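Local atomic coordinates of probable molybdenum cofactor guanylyltransferase (Aquifex aeolicus, PDB entry 2E8B), a protein that probably transfers a GMP moiety from GTP to the molybdopterin cofactor, giving molybdopterin guanine dinucleotide and diphosphate in a magnesium-dependent reaction. Residues A[15-21]-A[54-60]; A[106-111]-A[180-185]; A[113-118]-A[172-178]; A[133-137]-A[160-164]. All coordinates share one frame; numbering follows the deposited sequence.

Contact 1: A[15-21]-A[54-60]; sequences NTCYVLA and FKEVYIV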
loop_
_atom_site.group_PDB
_atom_site.type_symbol
_atom_site.label_atom_id
_atom_site.label_comp_id
_atom_site.label_asym_id
_atom_site.label_seq_id
_atom_site.Cartn_x
_atom_site.Cartn_y
_atom_site.Cartn_z
ATOM N N ASN A 15 -1.118 -12.722 -6.023
ATOM C CA ASN A 15 0.263 -12.782 -6.483
ATOM C C ASN A 15 0.894 -11.430 -6.793
ATOM O O ASN A 15 2.089 -11.358 -7.081
ATOM C CB ASN A 15 0.355 -13.658 -7.735
ATOM C CG ASN A 15 -0.116 -15.076 -7.491
ATOM O OD1 ASN A 15 0.434 -15.788 -6.652
ATOM N ND2 ASN A 15 -1.139 -15.494 -8.229
ATOM N N THR A 16 0.108 -10.358 -6.737
ATOM C CA THR A 16 0.649 -9.040 -7.047
ATOM C C THR A 16 0.453 -8.028 -5.922
ATOM O O THR A 16 -0.531 -8.079 -5.183
ATOM C CB THR A 16 0.029 -8.485 -8.347
ATOM O OG1 THR A 16 -1.311 -8.050 -8.098
ATOM C CG2 THR A 16 -0.008 -9.572 -9.413
ATOM N N CYS A 17 1.407 -7.111 -5.800
ATOM C CA CYS A 17 1.366 -6.086 -4.768
ATOM C C CYS A 17 1.746 -4.724 -5.334
ATOM O O CYS A 17 2.634 -4.616 -6.185
ATOM C CB CYS A 17 2.331 -6.455 -3.637
ATOM S SG CYS A 17 2.488 -5.265 -2.270
ATOM N N TYR A 18 1.074 -3.688 -4.846
ATOM C CA TYR A 18 1.339 -2.324 -5.273
ATOM C C TYR A 18 1.862 -1.538 -4.087
ATOM O O TYR A 18 1.198 -1.444 -3.063
ATOM C CB TYR A 18 0.060 -1.683 -5.795
ATOM C CG TYR A 18 -0.390 -2.298 -7.084
ATOM C CD1 TYR A 18 -1.171 -3.445 -7.084
ATOM C CD2 TYR A 18 0.027 -1.775 -8.309
ATOM C CE1 TYR A 18 -1.527 -4.070 -8.267
ATOM C CE2 TYR A 18 -0.324 -2.389 -9.506
ATOM C CZ TYR A 18 -1.100 -3.538 -9.473
ATOM O OH TYR A 18 -1.453 -4.160 -10.639
ATOM N N VAL A 19 3.070 -1.003 -4.228
ATOM C CA VAL A 19 3.689 -0.212 -3.177
ATOM C C VAL A 19 3.435 1.245 -3.529
ATOM O O VAL A 19 3.880 1.726 -4.573
ATOM C CB VAL A 19 5.208 -0.480 -3.099
ATOM C CG1 VAL A 19 5.849 0.440 -2.075
ATOM C CG2 VAL A 19 5.458 -1.935 -2.737
ATOM N N LEU A 20 2.708 1.939 -2.660
ATOM C CA LEU A 20 2.357 3.336 -2.891
ATOM C C LEU A 20 3.464 4.302 -2.480
ATOM O O LEU A 20 3.786 4.421 -1.301
ATOM C CB LEU A 20 1.059 3.674 -2.145
ATOM C CG LEU A 20 -0.108 2.720 -2.411
ATOM C CD1 LEU A 20 -1.362 3.206 -1.693
ATOM C CD2 LEU A 20 -0.366 2.639 -3.909
ATOM N N ALA A 21 4.031 4.996 -3.464
ATOM C CA ALA A 21 5.112 5.951 -3.224
ATOM C C ALA A 21 4.647 7.401 -3.118
ATOM O O ALA A 21 5.408 8.263 -2.677
ATOM C CB ALA A 21 6.159 5.828 -4.318
ATOM N N PHE A 54 5.445 -11.673 -3.053
ATOM C CA PHE A 54 4.686 -11.687 -4.303
ATOM C C PHE A 54 5.480 -11.899 -5.588
ATOM O O PHE A 54 6.636 -11.492 -5.694
ATOM C CB PHE A 54 3.900 -10.383 -4.415
ATOM C CG PHE A 54 3.019 -10.105 -3.227
ATOM C CD1 PHE A 54 1.798 -10.755 -3.082
ATOM C CD2 PHE A 54 3.425 -9.208 -2.240
ATOM C CE1 PHE A 54 0.986 -10.516 -1.971
ATOM C CE2 PHE A 54 2.626 -8.961 -1.128
ATOM C CZ PHE A 54 1.401 -9.618 -0.992
ATOM N N LYS A 55 4.831 -12.521 -6.569
ATOM C CA LYS A 55 5.444 -12.792 -7.866
ATOM C C LYS A 55 5.705 -11.481 -8.603
ATOM O O LYS A 55 6.712 -11.336 -9.296
ATOM C CB LYS A 55 4.520 -13.680 -8.705
ATOM C CG LYS A 55 4.095 -14.956 -7.993
ATOM C CD LYS A 55 3.090 -15.779 -8.795
ATOM C CE LYS A 55 3.714 -16.365 -10.050
ATOM N NZ LYS A 55 2.806 -17.347 -10.711
ATOM N N GLU A 56 4.791 -10.529 -8.449
ATOM C CA GLU A 56 4.935 -9.233 -9.099
ATOM C C GLU A 56 4.680 -8.094 -8.120
ATOM O O GLU A 56 3.720 -8.127 -7.348
ATOM C CB GLU A 56 3.973 -9.123 -10.281
ATOM C CG GLU A 56 4.150 -10.230 -11.309
ATOM C CD GLU A 56 3.368 -9.978 -12.581
ATOM O OE1 GLU A 56 2.144 -9.743 -12.493
ATOM O OE2 GLU A 56 3.981 -10.024 -13.671
ATOM N N VAL A 57 5.557 -7.097 -8.154
ATOM C CA VAL A 57 5.446 -5.931 -7.285
ATOM C C VAL A 57 5.637 -4.675 -8.122
ATOM O O VAL A 57 6.601 -4.565 -8.874
ATOM C CB VAL A 57 6.522 -5.946 -6.180
ATOM C CG1 VAL A 57 6.340 -4.752 -5.260
ATOM C CG2 VAL A 57 6.439 -7.238 -5.391
ATOM N N TYR A 58 4.714 -3.730 -7.990
ATOM C CA TYR A 58 4.803 -2.484 -8.733
ATOM C C TYR A 58 4.860 -1.309 -7.778
ATOM O O TYR A 58 4.345 -1.378 -6.661
ATOM C CB TYR A 58 3.589 -2.299 -9.646
ATOM C CG TYR A 58 3.352 -3.439 -10.606
ATOM C CD1 TYR A 58 2.570 -4.529 -10.238
ATOM C CD2 TYR A 58 3.927 -3.436 -11.875
ATOM C CE1 TYR A 58 2.363 -5.591 -11.106
ATOM C CE2 TYR A 58 3.728 -4.500 -12.756
ATOM C CZ TYR A 58 2.944 -5.572 -12.361
ATOM O OH TYR A 58 2.739 -6.635 -13.211
ATOM N N ILE A 59 5.503 -0.238 -8.223
ATOM C CA ILE A 59 5.596 0.976 -7.429
ATOM C C ILE A 59 4.629 1.966 -8.063
ATOM O O ILE A 59 4.675 2.198 -9.270
ATOM C CB ILE A 59 7.010 1.584 -7.486
ATOM C CG1 ILE A 59 8.038 0.586 -6.950
ATOM C CG2 ILE A 59 7.035 2.892 -6.712
ATOM C CD1 ILE A 59 7.904 0.281 -5.469
ATOM N N VAL A 60 3.731 2.525 -7.261
ATOM C CA VAL A 60 2.793 3.506 -7.779
ATOM C C VAL A 60 3.367 4.874 -7.432
ATOM O O VAL A 60 3.532 5.203 -6.257
ATOM C CB VAL A 60 1.403 3.358 -7.134
ATOM C CG1 VAL A 60 0.496 4.491 -7.600
ATOM C CG2 VAL A 60 0.796 2.005 -7.496
#

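Contact 2: A[106-111]-A[180-185]; sequences DLPLMK and YTLLNM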
loop_
_atom_site.group_PDB
_atom_site.type_symbol
_atom_site.label_atom_id
_atom_site.label_comp_id
_atom_site.label_asym_id
_atom_site.label_seq_id
_atom_site.Cartn_x
_atom_site.Cartn_y
_atom_site.Cartn_z
ATOM N N ASP A 106 5.906 3.915 3.166
ATOM C CA ASP A 106 6.513 4.629 4.293
ATOM C C ASP A 106 6.504 3.863 5.619
ATOM O O ASP A 106 6.458 4.465 6.693
ATOM C CB ASP A 106 5.810 5.977 4.476
ATOM C CG ASP A 106 4.358 5.826 4.877
ATOM O OD1 ASP A 106 3.877 4.674 4.934
ATOM O OD2 ASP A 106 3.698 6.857 5.130
ATOM N N LEU A 107 6.569 2.539 5.547
ATOM C CA LEU A 107 6.562 1.693 6.740
ATOM C C LEU A 107 7.950 1.088 6.946
ATOM O O LEU A 107 8.250 -0.000 6.456
ATOM C CB LEU A 107 5.504 0.605 6.572
ATOM C CG LEU A 107 4.105 1.216 6.405
ATOM C CD1 LEU A 107 3.118 0.164 5.922
ATOM C CD2 LEU A 107 3.650 1.823 7.726
ATOM N N PRO A 108 8.806 1.789 7.708
ATOM C CA PRO A 108 10.183 1.399 8.014
ATOM C C PRO A 108 10.418 0.074 8.724
ATOM O O PRO A 108 11.518 -0.475 8.656
ATOM C CB PRO A 108 10.699 2.587 8.822
ATOM C CG PRO A 108 9.487 3.010 9.581
ATOM C CD PRO A 108 8.398 2.948 8.524
ATOM N N LEU A 109 9.399 -0.445 9.400
ATOM C CA LEU A 109 9.552 -1.697 10.132
ATOM C C LEU A 109 8.747 -2.878 9.587
ATOM O O LEU A 109 8.681 -3.932 10.224
ATOM C CB LEU A 109 9.199 -1.465 11.603
ATOM C CG LEU A 109 10.146 -0.483 12.296
ATOM C CD1 LEU A 109 9.610 -0.126 13.669
ATOM C CD2 LEU A 109 11.532 -1.102 12.399
ATOM N N MET A 110 8.157 -2.715 8.409
ATOM C CA MET A 110 7.365 -3.792 7.817
ATOM C C MET A 110 8.163 -5.084 7.671
ATOM O O MET A 110 9.353 -5.074 7.347
ATOM C CB MET A 110 6.810 -3.363 6.449
ATOM C CG MET A 110 5.907 -4.392 5.755
ATOM S SD MET A 110 4.444 -4.948 6.713
ATOM C CE MET A 110 3.637 -3.380 7.060
ATOM N N LYS A 111 7.494 -6.195 7.949
ATOM C CA LYS A 111 8.092 -7.519 7.844
ATOM C C LYS A 111 7.152 -8.392 7.037
ATOM O O LYS A 111 5.941 -8.194 7.050
ATOM C CB LYS A 111 8.294 -8.146 9.224
ATOM C CG LYS A 111 9.541 -7.683 9.944
ATOM C CD LYS A 111 9.925 -8.665 11.042
ATOM C CE LYS A 111 11.312 -8.353 11.589
ATOM N NZ LYS A 111 11.788 -9.383 12.556
ATOM N N TYR A 180 4.315 -3.434 15.912
ATOM C CA TYR A 180 5.363 -2.444 15.680
ATOM C C TYR A 180 5.761 -2.357 14.207
ATOM O O TYR A 180 6.324 -1.351 13.772
ATOM C CB TYR A 180 6.595 -2.771 16.537
ATOM C CG TYR A 180 7.492 -3.841 15.960
ATOM C CD1 TYR A 180 7.190 -5.192 16.118
ATOM C CD2 TYR A 180 8.642 -3.503 15.243
ATOM C CE1 TYR A 180 8.007 -6.181 15.575
ATOM C CE2 TYR A 180 9.466 -4.483 14.700
ATOM C CZ TYR A 180 9.142 -5.821 14.868
ATOM O OH TYR A 180 9.948 -6.800 14.338
ATOM N N THR A 181 5.456 -3.397 13.436
ATOM C CA THR A 181 5.819 -3.406 12.024
ATOM C C THR A 181 4.992 -2.419 11.211
ATOM O O THR A 181 5.267 -2.201 10.032
ATOM C CB THR A 181 5.654 -4.815 11.397
ATOM O OG1 THR A 181 4.265 -5.162 11.339
ATOM C CG2 THR A 181 6.403 -5.855 12.226
ATOM N N LEU A 182 3.992 -1.816 11.843
ATOM C CA LEU A 182 3.123 -0.858 11.160
ATOM C C LEU A 182 3.388 0.596 11.544
ATOM O O LEU A 182 2.652 1.499 11.141
ATOM C CB LEU A 182 1.656 -1.212 11.437
ATOM C CG LEU A 182 1.176 -2.432 10.643
ATOM C CD1 LEU A 182 0.096 -3.179 11.398
ATOM C CD2 LEU A 182 0.671 -1.974 9.285
ATOM N N LEU A 183 4.439 0.829 12.321
ATOM C CA LEU A 183 4.764 2.191 12.738
ATOM C C LEU A 183 5.350 3.000 11.581
ATOM O O LEU A 183 5.836 2.440 10.599
ATOM C CB LEU A 183 5.760 2.160 13.900
ATOM C CG LEU A 183 5.279 1.533 15.212
ATOM C CD1 LEU A 183 6.437 1.423 16.191
ATOM C CD2 LEU A 183 4.162 2.380 15.797
ATOM N N ASN A 184 5.289 4.323 11.697
ATOM C CA ASN A 184 5.849 5.194 10.670
ATOM C C ASN A 184 7.114 5.809 11.247
ATOM O O ASN A 184 7.426 5.599 12.415
ATOM C CB ASN A 184 4.869 6.310 10.297
ATOM C CG ASN A 184 3.499 5.787 9.918
ATOM O OD1 ASN A 184 2.718 5.387 10.780
ATOM N ND2 ASN A 184 3.206 5.779 8.622
ATOM N N MET A 185 7.848 6.554 10.428
ATOM C CA MET A 185 9.068 7.213 10.888
ATOM C C MET A 185 8.826 8.640 11.375
ATOM O O MET A 185 8.207 9.441 10.674
ATOM C CB MET A 185 10.058 7.374 9.728
ATOM C CG MET A 185 10.942 6.159 9.453
ATOM S SD MET A 185 12.367 6.025 10.575
ATOM C CE MET A 185 11.822 4.765 11.695
HETATM O O HOH W 1 6.243 7.127 7.420
HETATM O O HOH W 2 1.554 5.554 6.233
HETATM O O HOH W 3 6.694 0.215 9.647
HETATM O O HOH W 4 9.502 -9.342 14.031
#

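Contact 3: A[113-118]-A[172-178]; sequences ETVLYV and VEIPEEL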
loop_
_atom_site.group_PDB
_atom_site.type_symbol
_atom_site.label_atom_id
_atom_site.label_comp_id
_atom_site.label_asym_id
_atom_site.label_seq_id
_atom_site.Cartn_x
_atom_site.Cartn_y
_atom_site.Cartn_z
ATOM N N GLU A 113 6.131 -11.340 7.555
ATOM C CA GLU A 113 5.139 -12.048 8.364
ATOM C C GLU A 113 3.845 -11.258 8.521
ATOM O O GLU A 113 2.762 -11.837 8.592
ATOM C CB GLU A 113 5.697 -12.386 9.749
ATOM C CG GLU A 113 6.858 -13.364 9.726
ATOM C CD GLU A 113 8.205 -12.674 9.811
ATOM O OE1 GLU A 113 8.447 -11.733 9.030
ATOM O OE2 GLU A 113 9.026 -13.079 10.663
ATOM N N THR A 114 3.957 -9.937 8.574
ATOM C CA THR A 114 2.774 -9.101 8.718
ATOM C C THR A 114 1.943 -9.195 7.447
ATOM O O THR A 114 0.717 -9.323 7.500
ATOM C CB THR A 114 3.169 -7.645 8.980
ATOM O OG1 THR A 114 3.950 -7.586 10.178
ATOM C CG2 THR A 114 1.932 -6.774 9.132
ATOM N N VAL A 115 2.615 -9.154 6.302
ATOM C CA VAL A 115 1.925 -9.256 5.027
ATOM C C VAL A 115 1.258 -10.623 4.910
ATOM O O VAL A 115 0.096 -10.729 4.508
ATOM C CB VAL A 115 2.904 -9.075 3.858
ATOM C CG1 VAL A 115 2.193 -9.311 2.535
ATOM C CG2 VAL A 115 3.495 -7.677 3.903
ATOM N N LEU A 116 1.993 -11.668 5.278
ATOM C CA LEU A 116 1.472 -13.024 5.197
ATOM C C LEU A 116 0.280 -13.258 6.123
ATOM O O LEU A 116 -0.645 -13.986 5.766
ATOM C CB LEU A 116 2.586 -14.027 5.497
ATOM C CG LEU A 116 3.712 -14.041 4.459
ATOM C CD1 LEU A 116 4.760 -15.034 4.892
ATOM C CD2 LEU A 116 3.165 -14.401 3.079
ATOM N N TYR A 117 0.289 -12.643 7.304
ATOM C CA TYR A 117 -0.829 -12.818 8.229
ATOM C C TYR A 117 -2.079 -12.193 7.623
ATOM O O TYR A 117 -3.182 -12.738 7.747
ATOM C CB TYR A 117 -0.546 -12.168 9.589
ATOM C CG TYR A 117 -1.584 -12.513 10.641
ATOM C CD1 TYR A 117 -1.638 -13.788 11.203
ATOM C CD2 TYR A 117 -2.520 -11.567 11.063
ATOM C CE1 TYR A 117 -2.598 -14.115 12.161
ATOM C CE2 TYR A 117 -3.487 -11.884 12.022
ATOM C CZ TYR A 117 -3.517 -13.160 12.562
ATOM O OH TYR A 117 -4.477 -13.493 13.487
ATOM N N VAL A 118 -1.909 -11.055 6.956
ATOM C CA VAL A 118 -3.050 -10.402 6.328
ATOM C C VAL A 118 -3.569 -11.282 5.198
ATOM O O VAL A 118 -4.774 -11.493 5.078
ATOM C CB VAL A 118 -2.686 -9.000 5.793
ATOM C CG1 VAL A 118 -3.860 -8.421 4.997
ATOM C CG2 VAL A 118 -2.374 -8.085 6.961
ATOM N N VAL A 172 -8.132 -6.895 10.105
ATOM C CA VAL A 172 -7.295 -8.028 10.454
ATOM C C VAL A 172 -6.538 -7.531 11.675
ATOM O O VAL A 172 -5.652 -6.690 11.560
ATOM C CB VAL A 172 -6.307 -8.383 9.323
ATOM C CG1 VAL A 172 -5.413 -9.533 9.760
ATOM C CG2 VAL A 172 -7.066 -8.769 8.068
ATOM N N GLU A 173 -6.937 -8.006 12.854
ATOM C CA GLU A 173 -6.288 -7.596 14.094
ATOM C C GLU A 173 -4.860 -8.113 14.074
ATOM O O GLU A 173 -4.628 -9.323 14.075
ATOM C CB GLU A 173 -7.028 -8.171 15.302
ATOM C CG GLU A 173 -6.448 -7.739 16.638
ATOM C CD GLU A 173 -7.144 -8.399 17.813
ATOM O OE1 GLU A 173 -8.367 -8.207 17.961
ATOM O OE2 GLU A 173 -6.467 -9.112 18.586
ATOM N N ILE A 174 -3.902 -7.194 14.039
ATOM C CA ILE A 174 -2.501 -7.581 13.992
ATOM C C ILE A 174 -2.021 -8.125 15.323
ATOM O O ILE A 174 -2.229 -7.506 16.368
ATOM C CB ILE A 174 -1.612 -6.388 13.576
ATOM C CG1 ILE A 174 -1.995 -5.937 12.163
ATOM C CG2 ILE A 174 -0.141 -6.775 13.636
ATOM C CD1 ILE A 174 -1.902 -7.038 11.111
ATOM N N PRO A 175 -1.387 -9.311 15.300
ATOM C CA PRO A 175 -0.873 -9.929 16.522
ATOM C C PRO A 175 0.054 -8.961 17.237
ATOM O O PRO A 175 0.800 -8.216 16.601
ATOM C CB PRO A 175 -0.136 -11.156 16.007
ATOM C CG PRO A 175 -0.950 -11.560 14.818
ATOM C CD PRO A 175 -1.231 -10.217 14.147
ATOM N N GLU A 176 -0.001 -8.981 18.563
ATOM C CA GLU A 176 0.813 -8.102 19.390
ATOM C C GLU A 176 2.265 -7.951 18.940
ATOM O O GLU A 176 2.770 -6.830 18.833
ATOM C CB GLU A 176 0.774 -8.585 20.846
ATOM C CG GLU A 176 1.779 -7.918 21.779
ATOM C CD GLU A 176 1.659 -6.407 21.825
ATOM O OE1 GLU A 176 0.592 -5.872 21.462
ATOM O OE2 GLU A 176 2.634 -5.749 22.243
ATOM N N GLU A 177 2.932 -9.064 18.656
ATOM C CA GLU A 177 4.331 -8.997 18.263
ATOM C C GLU A 177 4.616 -8.476 16.860
ATOM O O GLU A 177 5.772 -8.369 16.464
ATOM C CB GLU A 177 4.999 -10.356 18.487
ATOM C CG GLU A 177 5.081 -10.713 19.973
ATOM C CD GLU A 177 6.110 -11.784 20.277
ATOM O OE1 GLU A 177 7.232 -11.705 19.734
ATOM O OE2 GLU A 177 5.803 -12.695 21.075
ATOM N N LEU A 178 3.567 -8.134 16.117
ATOM C CA LEU A 178 3.738 -7.603 14.770
ATOM C C LEU A 178 3.197 -6.184 14.668
ATOM O O LEU A 178 3.301 -5.547 13.625
ATOM C CB LEU A 178 3.023 -8.485 13.739
ATOM C CG LEU A 178 3.636 -9.855 13.446
ATOM C CD1 LEU A 178 2.817 -10.558 12.375
ATOM C CD2 LEU A 178 5.076 -9.686 12.988
#

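Contact 4: A[133-137]-A[160-164]; sequences KLHTL and IWALL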
loop_
_atom_site.group_PDB
_atom_site.type_symbol
_atom_site.label_atom_id
_atom_site.label_comp_id
_atom_site.label_asym_id
_atom_site.label_seq_id
_atom_site.Cartn_x
_atom_site.Cartn_y
_atom_site.Cartn_z
ATOM N N LYS A 133 -4.552 1.825 15.126
ATOM C CA LYS A 133 -4.973 2.570 13.948
ATOM C C LYS A 133 -5.420 1.639 12.825
ATOM O O LYS A 133 -4.972 0.497 12.740
ATOM C CB LYS A 133 -3.805 3.425 13.445
ATOM C CG LYS A 133 -3.967 3.950 12.026
ATOM C CD LYS A 133 -2.752 4.754 11.588
ATOM C CE LYS A 133 -2.918 5.244 10.162
ATOM N NZ LYS A 133 -1.843 6.194 9.774
ATOM N N LEU A 134 -6.309 2.132 11.968
ATOM C CA LEU A 134 -6.762 1.342 10.829
ATOM C C LEU A 134 -5.769 1.632 9.704
ATOM O O LEU A 134 -5.649 2.772 9.250
ATOM C CB LEU A 134 -8.167 1.765 10.396
ATOM C CG LEU A 134 -8.724 0.989 9.199
ATOM C CD1 LEU A 134 -8.952 -0.465 9.598
ATOM C CD2 LEU A 134 -10.022 1.625 8.720
ATOM N N HIS A 135 -5.046 0.611 9.265
ATOM C CA HIS A 135 -4.078 0.808 8.204
ATOM C C HIS A 135 -4.691 0.579 6.839
ATOM O O HIS A 135 -4.596 -0.505 6.270
ATOM C CB HIS A 135 -2.879 -0.101 8.437
ATOM C CG HIS A 135 -2.208 0.157 9.746
ATOM N ND1 HIS A 135 -2.576 -0.479 10.912
ATOM C CD2 HIS A 135 -1.268 1.065 10.093
ATOM C CE1 HIS A 135 -1.894 0.030 11.921
ATOM N NE2 HIS A 135 -1.094 0.969 11.451
ATOM N N THR A 136 -5.319 1.632 6.325
ATOM C CA THR A 136 -5.993 1.604 5.038
ATOM C C THR A 136 -5.096 1.219 3.879
ATOM O O THR A 136 -5.575 0.725 2.857
ATOM C CB THR A 136 -6.604 2.969 4.710
ATOM O OG1 THR A 136 -5.567 3.955 4.692
ATOM C CG2 THR A 136 -7.648 3.348 5.743
ATOM N N LEU A 137 -3.795 1.441 4.036
ATOM C CA LEU A 137 -2.859 1.117 2.966
ATOM C C LEU A 137 -1.995 -0.114 3.214
ATOM O O LEU A 137 -0.880 -0.210 2.696
ATOM C CB LEU A 137 -1.976 2.329 2.657
ATOM C CG LEU A 137 -2.762 3.605 2.319
ATOM C CD1 LEU A 137 -1.797 4.752 2.017
ATOM C CD2 LEU A 137 -3.669 3.349 1.123
ATOM N N ILE A 160 -10.583 7.696 2.298
ATOM C CA ILE A 160 -10.600 6.244 2.161
ATOM C C ILE A 160 -11.475 5.666 3.272
ATOM O O ILE A 160 -12.050 4.586 3.122
ATOM C CB ILE A 160 -9.179 5.646 2.223
ATOM C CG1 ILE A 160 -8.379 6.111 0.998
ATOM C CG2 ILE A 160 -9.248 4.121 2.226
ATOM C CD1 ILE A 160 -6.932 5.632 0.983
ATOM N N TRP A 161 -11.579 6.382 4.389
ATOM C CA TRP A 161 -12.433 5.924 5.489
ATOM C C TRP A 161 -13.872 5.858 5.000
ATOM O O TRP A 161 -14.590 4.906 5.287
ATOM C CB TRP A 161 -12.379 6.875 6.688
ATOM C CG TRP A 161 -11.163 6.752 7.550
ATOM C CD1 TRP A 161 -10.209 5.774 7.506
ATOM C CD2 TRP A 161 -10.779 7.640 8.605
ATOM N NE1 TRP A 161 -9.253 6.002 8.470
ATOM C CE2 TRP A 161 -9.580 7.139 9.160
ATOM C CE3 TRP A 161 -11.333 8.813 9.138
ATOM C CZ2 TRP A 161 -8.923 7.770 10.223
ATOM C CZ3 TRP A 161 -10.679 9.441 10.194
ATOM C CH2 TRP A 161 -9.489 8.916 10.724
ATOM N N ALA A 162 -14.293 6.879 4.260
ATOM C CA ALA A 162 -15.655 6.929 3.734
ATOM C C ALA A 162 -15.840 5.848 2.679
ATOM O O ALA A 162 -16.890 5.211 2.602
ATOM C CB ALA A 162 -15.938 8.308 3.135
ATOM N N LEU A 163 -14.815 5.651 1.862
ATOM C CA LEU A 163 -14.864 4.628 0.825
ATOM C C LEU A 163 -15.082 3.260 1.465
ATOM O O LEU A 163 -15.958 2.504 1.047
ATOM C CB LEU A 163 -13.555 4.601 0.033
ATOM C CG LEU A 163 -13.364 3.402 -0.903
ATOM C CD1 LEU A 163 -14.333 3.495 -2.091
ATOM C CD2 LEU A 163 -11.921 3.372 -1.406
ATOM N N LEU A 164 -14.279 2.957 2.481
ATOM C CA LEU A 164 -14.365 1.673 3.158
ATOM C C LEU A 164 -15.699 1.452 3.866
ATOM O O LEU A 164 -16.213 0.336 3.875
ATOM C CB LEU A 164 -13.194 1.512 4.130
ATOM C CG LEU A 164 -11.827 1.349 3.448
ATOM C CD1 LEU A 164 -10.761 1.148 4.513
ATOM C CD2 LEU A 164 -11.843 0.162 2.502
#

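Contact 1: A[15-21]-A[54-60]
F54 and C17 meet in the tightest side-chain contact here: CB of C17 stands over one face of the phenyl ring, 3.3 Å from CD2 of F54. With its SG anti to the backbone N (chi1 177°), C17 also brings the sulfur obliquely to the ring, 4.6 Å from the F54 centroid. Both residues are buried, and F101 of strand 99-104 meets the F54 ring too. Cutting F54 back to an alanine would probably leave the C17 methylene and sulfur without their aromatic cover and open a gap beside F101. Six backbone hydrogen bonds join the segments in parallel register, the straightest from V19 N to Y58 O (2.8 Å, 176° at the hydrogen). The two strands are the outer members of a beta-alpha-beta crossover whose helix, 32-51, packs on V57 and A21; L20 and A21, near the C-terminal end of strand 16-22, are among the predicted GTP-binding residues. On the sheet face bearing Y18, Y58 and V60, fit is looser: the tyrosine planes are only 20° apart, yet slid until the centroids stand 5.3 Å apart, and CE2 of Y18 touches CD1 of Y58 at 3.7 Å. V60 CB receives CD2 of L20 alongside. Toward solvent, the exposed K55 runs beside N15, its CD 3.4 Å from OD1 of N15, while Y58 OH gives E56 OE1 only a weak hydrogen bond.

Contact 2: A[106-111]-A[180-185]
The Y180 ring takes CD1 of L109 at its edge, 3.8 Å from CD2 of Y180, and the methyl CG2 of its neighbour T181 over one face. At the rim water 4 lies in the ring plane, bonded to both Y180 OH and K111 NZ. The planes of the D106 carboxylate and the N184 amide are 85° apart; water 2 donates to D106 OD2 and accepts weakly from N184 ND2, while S104 holds D106 OD1. P108 is squeezed against M185, CG to CG at 3.5 Å, and its CD lies 3.3 Å from O of L183. A glycine at P108 would probably leave the M185 chain without its apolar support and free the backbone to swing. Water 3 ties the backbones, accepting from L109 N and donating to both T181 O and L183 O. Thus the loop after strand 99-104, which carries the predicted magnesium ligand D106, is pinned by the C-terminal segment just ahead of helix 112-120, and R45 of helix 32-51 bonds P108 O.

Contact 3: A[113-118]-A[172-178]
Y117, L178 and V172 carry this contact, Y117 with the broadest buried surface. Its ring receives P175 over one face: CG of P175 lies 3.8 Å from the ring centroid and only 14° off the normal, which meets the geometry of a CH-pi contact. P175 CD reaches CE2 of Y117 at 3.5 Å, and CG1 of V172 approaches the ring obliquely, 3.8 Å from CD2 of Y117. The ring gets there because Y117 CG is anti to the backbone N (chi1 -171°), which sends the phenol from the helix toward the extended chain from V172 to P175. A second cluster forms one helical turn earlier. There L178 lays its isobutyl group along T114, with CD2 3.7 Å from OG1 of T114 and CD1 4.0 Å from the carbonyl oxygen of E113. That hydroxyl is not left to carbon alone, since T114 OG1 is hydrogen-bonded to OG1 of T181, whose hydroxyl also bonds L178 O. Between the clusters, CD1 of I174 touches V118 CG2 and T114 CG2 at longer range, both at 4.3 Å. The contact is therefore mainly apolar, and it sets helix 112-120 against the end of strand 170-173 and the turn that follows. V115 and V118 also touch F101 of strand 99-104, while Y117 and V118 touch V172; helix 112-120 thus lies against the mixed sheet, consistent with the GT-A fold of this family.

Contact 4: A[133-137]-A[160-164]
Aliphatic packing joins T136 to I160: CB of T136 lies 3.8 Å from CG2 of I160, the two side chains crossing at a slant. With OG1 set between the backbone N and the carbonyl carbon (chi1 59°), T136 presents CG2 to the helix, where it also reaches CD1 of L164 at 4.0 Å. L137 meets I160 at about a right angle, CD2 to CD1 at 4.0 Å, and L134 CD2 touches CD1 of L164 more distantly, at 4.3 Å. The short strand 134-135 pairs antiparallel with strand 126-130, and the chain turns a corner at T136 and L137; helix 160-167 packs against this corner, with L164 also on V126 of strand 126-130. H135, centre of an inverse gamma turn, points away from the helix. Contact with the aromatic ring is of a different kind: CG2 of T136 comes to the edge of the W161 indole, near its plane and 3.9 Å from CD1, whereas CD2 of L134 approaches that ring obliquely. Polar ties lie on the strand side, where Y141 OH bonds T136 O.

Overall arrangement
Contact 1 closes first along the chain; contact 2 then encloses contact 3, which in turn encloses contact 4. Contacts 1, 3 and 4 all reach the same mixed sheet, and contacts 1 and 4, with centres about 19 Å apart, lie on opposite sides of the chain's centre. They nevertheless touch, L20 CD1 to L137 CD2 at 3.6 Å. F54 meets V115 between contacts 1 and 3. Contacts 2 and 3, about 12 Å between centres, are joined by a probable hydrogen bond between T181 OG1 and T114 OG1, and L182 of contact 2 packs on H135 of contact 4. Segment 180-185 thus ties helix 112-120 and strand 134-135 to the loop holding D106, predicted to bind GTP and magnesium.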